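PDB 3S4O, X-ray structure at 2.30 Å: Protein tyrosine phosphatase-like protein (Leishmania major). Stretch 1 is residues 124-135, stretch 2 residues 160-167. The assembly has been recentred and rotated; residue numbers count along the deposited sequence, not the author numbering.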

ATOM      1  N   PRO A 124       5.639   1.628  -3.709  1.00 31.74           N
ATOM      2  CA  PRO A 124       6.491   1.160  -2.621  1.00 32.07           C
ATOM      3  C   PRO A 124       6.760   2.178  -1.531  1.00 32.58           C
ATOM      4  O   PRO A 124       6.965   1.788  -0.377  1.00 31.80           O
ATOM      5  CB  PRO A 124       7.822   0.835  -3.313  1.00 33.48           C
ATOM      6  CG  PRO A 124       7.491   0.578  -4.681  1.00 33.91           C
ATOM      7  CD  PRO A 124       6.278   1.399  -5.016  1.00 32.74           C
ATOM      8  N   ILE A 125       6.804   3.465  -1.864  1.00 32.91           N
ATOM      9  CA  ILE A 125       7.155   4.419  -0.828  1.00 33.08           C
ATOM     10  C   ILE A 125       6.032   4.595   0.180  1.00 31.41           C
ATOM     11  O   ILE A 125       6.309   4.852   1.334  1.00 31.04           O
ATOM     12  CB  ILE A 125       7.708   5.759  -1.346  1.00 35.12           C
ATOM     13  CG1 ILE A 125       8.740   6.253  -0.311  1.00 37.04           C
ATOM     14  CG2 ILE A 125       6.594   6.765  -1.610  1.00 33.88           C
ATOM     15  CD1 ILE A 125       9.288   7.589  -0.561  1.00 39.42           C
ATOM     16  N   LEU A 126       4.780   4.401  -0.231  1.00 31.25           N
ATOM     17  CA  LEU A 126       3.648   4.398   0.713  1.00 29.93           C
ATOM     18  C   LEU A 126       3.752   3.227   1.664  1.00 28.87           C
ATOM     19  O   LEU A 126       3.460   3.339   2.860  1.00 28.67           O
ATOM     20  CB  LEU A 126       2.305   4.308  -0.018  1.00 31.42           C
ATOM     21  CG  LEU A 126       1.689   5.634  -0.491  1.00 32.78           C
ATOM     22  CD1 LEU A 126       0.193   5.430  -0.670  1.00 32.75           C
ATOM     23  CD2 LEU A 126       1.954   6.816   0.455  1.00 33.40           C
ATOM     24  N   VAL A 127       4.146   2.083   1.123  1.00 28.08           N
ATOM     25  CA  VAL A 127       4.293   0.877   1.934  1.00 27.06           C
ATOM     26  C   VAL A 127       5.443   1.060   2.910  1.00 27.88           C
ATOM     27  O   VAL A 127       5.311   0.761   4.095  1.00 28.58           O
ATOM     28  CB  VAL A 127       4.495  -0.361   1.062  1.00 26.94           C
ATOM     29  CG1 VAL A 127       4.888  -1.557   1.903  1.00 27.50           C
ATOM     30  CG2 VAL A 127       3.223  -0.637   0.285  1.00 25.87           C
ATOM     31  N   ALA A 128       6.552   1.594   2.413  1.00 28.47           N
ATOM     32  CA  ALA A 128       7.720   1.872   3.237  1.00 29.35           C
ATOM     33  C   ALA A 128       7.315   2.740   4.420  1.00 29.39           C
ATOM     34  O   ALA A 128       7.686   2.486   5.558  1.00 30.32           O
ATOM     35  CB  ALA A 128       8.791   2.563   2.416  1.00 29.38           C
ATOM     36  N   LEU A 129       6.532   3.766   4.138  1.00 28.58           N
ATOM     37  CA  LEU A 129       6.093   4.690   5.165  1.00 29.08           C
ATOM     38  C   LEU A 129       5.237   4.013   6.226  1.00 29.14           C
ATOM     39  O   LEU A 129       5.347   4.352   7.403  1.00 30.68           O
ATOM     40  CB  LEU A 129       5.278   5.808   4.544  1.00 28.45           C
ATOM     41  CG  LEU A 129       4.668   6.757   5.588  1.00 29.38           C
ATOM     42  CD1 LEU A 129       5.651   7.837   5.995  1.00 30.01           C
ATOM     43  CD2 LEU A 129       3.374   7.333   5.096  1.00 28.30           C
ATOM     44  N   ALA A 130       4.354   3.110   5.796  1.00 27.79           N
ATOM     45  CA  ALA A 130       3.511   2.350   6.729  1.00 27.99           C
ATOM     46  C   ALA A 130       4.381   1.522   7.669  1.00 29.37           C
ATOM     47  O   ALA A 130       4.107   1.446   8.868  1.00 30.53           O
ATOM     48  CB  ALA A 130       2.529   1.450   5.984  1.00 26.70           C
ATOM     49  N   LEU A 131       5.437   0.921   7.121  1.00 30.11           N
ATOM     50  CA  LEU A 131       6.379   0.123   7.913  1.00 31.82           C
ATOM     51  C   LEU A 131       7.071   0.981   8.969  1.00 33.35           C
ATOM     52  O   LEU A 131       7.299   0.535  10.093  1.00 36.49           O
ATOM     53  CB  LEU A 131       7.452  -0.542   7.034  1.00 32.17           C
ATOM     54  CG  LEU A 131       7.040  -1.698   6.115  1.00 31.66           C
ATOM     55  CD1 LEU A 131       8.204  -2.079   5.213  1.00 32.23           C
ATOM     56  CD2 LEU A 131       6.605  -2.903   6.903  1.00 31.77           C
ATOM     57  N   VAL A 132       7.413   2.207   8.602  1.00 33.13           N
ATOM     58  CA  VAL A 132       8.060   3.124   9.528  1.00 35.07           C
ATOM     59  C   VAL A 132       7.074   3.596  10.598  1.00 36.36           C
ATOM     60  O   VAL A 132       7.382   3.562  11.790  1.00 39.12           O
ATOM     61  CB  VAL A 132       8.648   4.349   8.824  1.00 34.65           C
ATOM     62  CG1 VAL A 132       9.095   5.385   9.850  1.00 35.83           C
ATOM     63  CG2 VAL A 132       9.819   3.937   7.938  1.00 34.77           C
ATOM     64  N   GLU A 133       5.885   4.001  10.173  1.00 35.26           N
ATOM     65  CA  GLU A 133       4.907   4.600  11.082  1.00 36.14           C
ATOM     66  C   GLU A 133       4.292   3.584  12.048  1.00 36.06           C
ATOM     67  O   GLU A 133       4.159   3.864  13.234  1.00 37.88           O
ATOM     68  CB  GLU A 133       3.798   5.307  10.288  1.00 35.89           C
ATOM     69  CG  GLU A 133       2.768   6.062  11.126  1.00 37.92           C
ATOM     70  CD  GLU A 133       3.370   6.947  12.178  1.00 42.22           C
ATOM     71  OE1 GLU A 133       4.355   7.661  11.868  1.00 45.16           O
ATOM     72  OE2 GLU A 133       2.848   6.909  13.321  1.00 45.18           O
ATOM     73  N   TYR A 134       3.918   2.412  11.536  1.00 35.08           N
ATOM     74  CA  TYR A 134       3.180   1.399  12.323  1.00 34.98           C
ATOM     75  C   TYR A 134       4.040   0.214  12.735  1.00 35.72           C
ATOM     76  O   TYR A 134       3.874  -0.327  13.823  1.00 38.26           O
ATOM     77  CB  TYR A 134       1.930   0.916  11.564  1.00 33.35           C
ATOM     78  CG  TYR A 134       0.991   2.050  11.215  1.00 32.61           C
ATOM     79  CD1 TYR A 134       0.152   2.615  12.177  1.00 33.49           C
ATOM     80  CD2 TYR A 134       0.960   2.579   9.931  1.00 31.36           C
ATOM     81  CE1 TYR A 134      -0.695   3.665  11.865  1.00 32.61           C
ATOM     82  CE2 TYR A 134       0.123   3.621   9.613  1.00 30.72           C
ATOM     83  CZ  TYR A 134      -0.697   4.168  10.583  1.00 32.07           C
ATOM     84  OH  TYR A 134      -1.536   5.217  10.245  1.00 33.91           O
ATOM     85  N   GLY A 135       4.958  -0.189  11.872  1.00 35.57           N
ATOM     86  CA  GLY A 135       5.884  -1.275  12.184  1.00 37.52           C
ATOM     87  C   GLY A 135       7.069  -0.834  13.022  1.00 40.12           C
ATOM     88  O   GLY A 135       7.789  -1.666  13.559  1.00 41.23           O
TER
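Stretch 2, residues 160-167: HWITKYKR

Stretch 2 packs along stretch 1 as a near-parallel neighbour. Residues 124-133 form the visible part of a helix that begins earlier in the chain and is held by i to i+4 bonds such as A128 N to P124 O at 2.8 Å. Residues 160-164 belong to a second helix, also begun earlier, that runs in almost the same N-to-C direction, with a signed crossing angle of -15° and axes 10.6 Å apart at closest approach. Y165 is the first residue to leave helical torsions (phi/psi -63/130), and the last residues of the chain continue alongside stretch 1. The register is set by L129 opposite I162, their CA atoms 6.7 Å apart, and farther on by E133 opposite R167, CA to CA 7.7 Å.

P124 lies out of reach, and contact begins at I125. Its CB points toward stretch 2, and its extended chain brings I125 CD1 to 3.5 Å from W161 CE3, a flexible aliphatic tip against a broad indole. V127, like A130 a turn later, points its CB away and takes no part. A128 is small where closeness is needed: A128 CB lies 3.2 Å from I162 CD1, a tight contact, and the side chain of I162 fills the hole formed by I125, A128, L129 and V132. So deep is this knob that I162 CD1 also comes within 3.5 Å of the backbone L129 N.

L129 sets out sideways, yet its end turns to meet two aromatic rings. L129 CD1 is 3.7 Å from W161 CH2 and sits over one face of Y165, 3.4 Å from the ring centroid and only 3° off the ring normal, a CH-pi contact well suited to a methyl group. One turn on, V132 offers a branched apolar surface: V132 CG2 approaches I162 CD1 at 4.1 Å, and V132 CG1 approaches Y165 CD2 at 4.3 Å.

At E133 the contact becomes polar. The carboxylate has two oxygens to offer: Y165 OH donates a short hydrogen bond to E133 OE1 at 2.6 Å, while R167 NE lies 3.0 Å from E133 OE2 in a salt bridge whose hydrogen bond is weak, its angle at the hydrogen being 124°. Y165 thus serves both regions, with its ring face against leucine and its hydroxyl against glutamate. R167, the chain terminus, is poorly ordered, so its geometry deserves caution. Beyond the helix, Y134 OH comes to 3.9 Å from R167 NH2, and G135 makes no contact.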

ATOM      1  N   HIS A 160      15.353  10.064   0.561  1.00 49.86           N
ATOM      2  CA  HIS A 160      15.612  11.196   1.449  1.00 51.90           C
ATOM      3  C   HIS A 160      14.376  11.545   2.276  1.00 47.94           C
ATOM      4  O   HIS A 160      14.470  11.751   3.489  1.00 49.44           O
ATOM      5  CB  HIS A 160      16.097  12.422   0.657  1.00 57.14           C
ATOM      6  CG  HIS A 160      17.568  12.400   0.338  1.00 63.47           C
ATOM      7  ND1 HIS A 160      18.065  12.636  -0.927  1.00 67.01           N
ATOM      8  CD2 HIS A 160      18.648  12.176   1.127  1.00 67.92           C
ATOM      9  CE1 HIS A 160      19.385  12.555  -0.906  1.00 72.42           C
ATOM     10  NE2 HIS A 160      19.764  12.282   0.329  1.00 73.50           N
ATOM     11  N   TRP A 161      13.221  11.583   1.619  1.00 43.18           N
ATOM     12  CA  TRP A 161      11.967  11.954   2.272  1.00 41.63           C
ATOM     13  C   TRP A 161      11.568  10.984   3.385  1.00 39.77           C
ATOM     14  O   TRP A 161      11.146  11.408   4.453  1.00 40.79           O
ATOM     15  CB  TRP A 161      10.847  12.055   1.237  1.00 39.06           C
ATOM     16  CG  TRP A 161       9.501  12.262   1.831  1.00 38.25           C
ATOM     17  CD1 TRP A 161       8.941  13.445   2.208  1.00 40.59           C
ATOM     18  CD2 TRP A 161       8.543  11.245   2.129  1.00 35.36           C
ATOM     19  NE1 TRP A 161       7.688  13.226   2.719  1.00 40.11           N
ATOM     20  CE2 TRP A 161       7.420  11.882   2.685  1.00 36.84           C
ATOM     21  CE3 TRP A 161       8.528   9.853   1.983  1.00 33.03           C
ATOM     22  CZ2 TRP A 161       6.283  11.176   3.092  1.00 35.70           C
ATOM     23  CZ3 TRP A 161       7.393   9.149   2.382  1.00 32.17           C
ATOM     24  CH2 TRP A 161       6.295   9.809   2.937  1.00 33.21           C
ATOM     25  N   ILE A 162      11.691   9.690   3.123  1.00 38.19           N
ATOM     26  CA  ILE A 162      11.357   8.683   4.137  1.00 38.27           C
ATOM     27  C   ILE A 162      12.363   8.672   5.300  1.00 41.26           C
ATOM     28  O   ILE A 162      11.994   8.413   6.438  1.00 41.11           O
ATOM     29  CB  ILE A 162      11.115   7.277   3.546  1.00 36.41           C
ATOM     30  CG1 ILE A 162      10.273   6.463   4.547  1.00 36.83           C
ATOM     31  CG2 ILE A 162      12.411   6.594   3.189  1.00 37.33           C
ATOM     32  CD1 ILE A 162       9.722   5.162   4.015  1.00 36.75           C
ATOM     33  N   THR A 163      13.627   8.966   5.015  1.00 44.39           N
ATOM     34  CA  THR A 163      14.650   9.107   6.064  1.00 49.29           C
ATOM     35  C   THR A 163      14.391  10.298   6.985  1.00 53.32           C
ATOM     36  O   THR A 163      14.810  10.294   8.146  1.00 56.64           O
ATOM     37  CB  THR A 163      16.046   9.265   5.428  1.00 52.61           C
ATOM     38  OG1 THR A 163      16.421   8.025   4.816  1.00 51.51           O
ATOM     39  CG2 THR A 163      17.102   9.682   6.457  1.00 57.77           C
ATOM     40  N   LYS A 164      13.693  11.302   6.455  1.00 53.76           N
ATOM     41  CA  LYS A 164      13.429  12.570   7.161  1.00 58.83           C
ATOM     42  C   LYS A 164      12.077  12.625   7.902  1.00 58.41           C
ATOM     43  O   LYS A 164      11.883  13.461   8.787  1.00 61.44           O
ATOM     44  CB  LYS A 164      13.512  13.734   6.161  1.00 62.16           C
ATOM     45  CG  LYS A 164      14.754  14.578   6.276  1.00 69.04           C
ATOM     46  CD  LYS A 164      14.549  15.826   7.163  1.00 75.59           C
ATOM     47  CE  LYS A 164      13.560  16.804   6.541  1.00 75.51           C
ATOM     48  NZ  LYS A 164      13.229  17.913   7.475  1.00 80.78           N
ATOM     49  N   TYR A 165      11.158  11.734   7.535  1.00 54.83           N
ATOM     50  CA  TYR A 165       9.771  11.754   8.035  1.00 54.60           C
ATOM     51  C   TYR A 165       9.605  11.542   9.536  1.00 60.45           C
ATOM     52  O   TYR A 165      10.135  10.585  10.117  1.00 58.72           O
ATOM     53  CB  TYR A 165       8.919  10.688   7.298  1.00 48.90           C
ATOM     54  CG  TYR A 165       7.603  10.285   7.959  1.00 47.26           C
ATOM     55  CD1 TYR A 165       6.421  10.939   7.654  1.00 46.79           C
ATOM     56  CD2 TYR A 165       7.550   9.221   8.863  1.00 46.93           C
ATOM     57  CE1 TYR A 165       5.222  10.568   8.252  1.00 47.64           C
ATOM     58  CE2 TYR A 165       6.361   8.839   9.458  1.00 48.05           C
ATOM     59  CZ  TYR A 165       5.199   9.518   9.151  1.00 48.74           C
ATOM     60  OH  TYR A 165       4.015   9.137   9.754  1.00 50.66           O
ATOM     61  N   LYS A 166       8.833  12.440  10.143  1.00 68.09           N
ATOM     62  CA  LYS A 166       8.064  12.090  11.346  1.00 75.06           C
ATOM     63  C   LYS A 166       6.684  12.744  11.359  1.00 79.37           C
ATOM     64  O   LYS A 166       6.506  13.848  10.839  1.00 80.03           O
ATOM     65  CB  LYS A 166       8.848  12.312  12.650  1.00 81.83           C
ATOM     66  CG  LYS A 166       9.345  11.001  13.296  1.00 82.85           C
ATOM     67  CD  LYS A 166       8.600   9.732  12.821  1.00 78.40           C
ATOM     68  CE  LYS A 166       9.539   8.573  12.557  1.00 75.65           C
ATOM     69  NZ  LYS A 166       9.744   7.745  13.779  1.00 79.16           N
ATOM     70  N   ARG A 167       5.725  12.028  11.957  1.00 84.62           N
ATOM     71  CA  ARG A 167       4.265  12.258  11.773  1.00 89.50           C
ATOM     72  C   ARG A 167       3.902  13.583  11.105  1.00 93.66           C
ATOM     73  O   ARG A 167       3.696  13.639   9.893  1.00 91.78           O
ATOM     74  CB  ARG A 167       3.508  12.152  13.107  1.00 95.20           C
ATOM     75  CG  ARG A 167       2.983  10.708  13.485  1.00 94.32           C
ATOM     76  CD  ARG A 167       1.446  10.581  13.328  1.00 94.53           C
ATOM     77  NE  ARG A 167       0.980   9.199  13.523  1.00 92.77           N
ATOM     78  CZ  ARG A 167      -0.125   8.663  12.991  1.00 90.77           C
ATOM     79  NH1 ARG A 167      -0.944   9.375  12.220  1.00 90.08           N
ATOM     80  NH2 ARG A 167      -0.418   7.389  13.244  1.00 90.67           N
ATOM     81  OXT ARG A 167       3.795  14.616  11.768  1.00 99.15           O
TER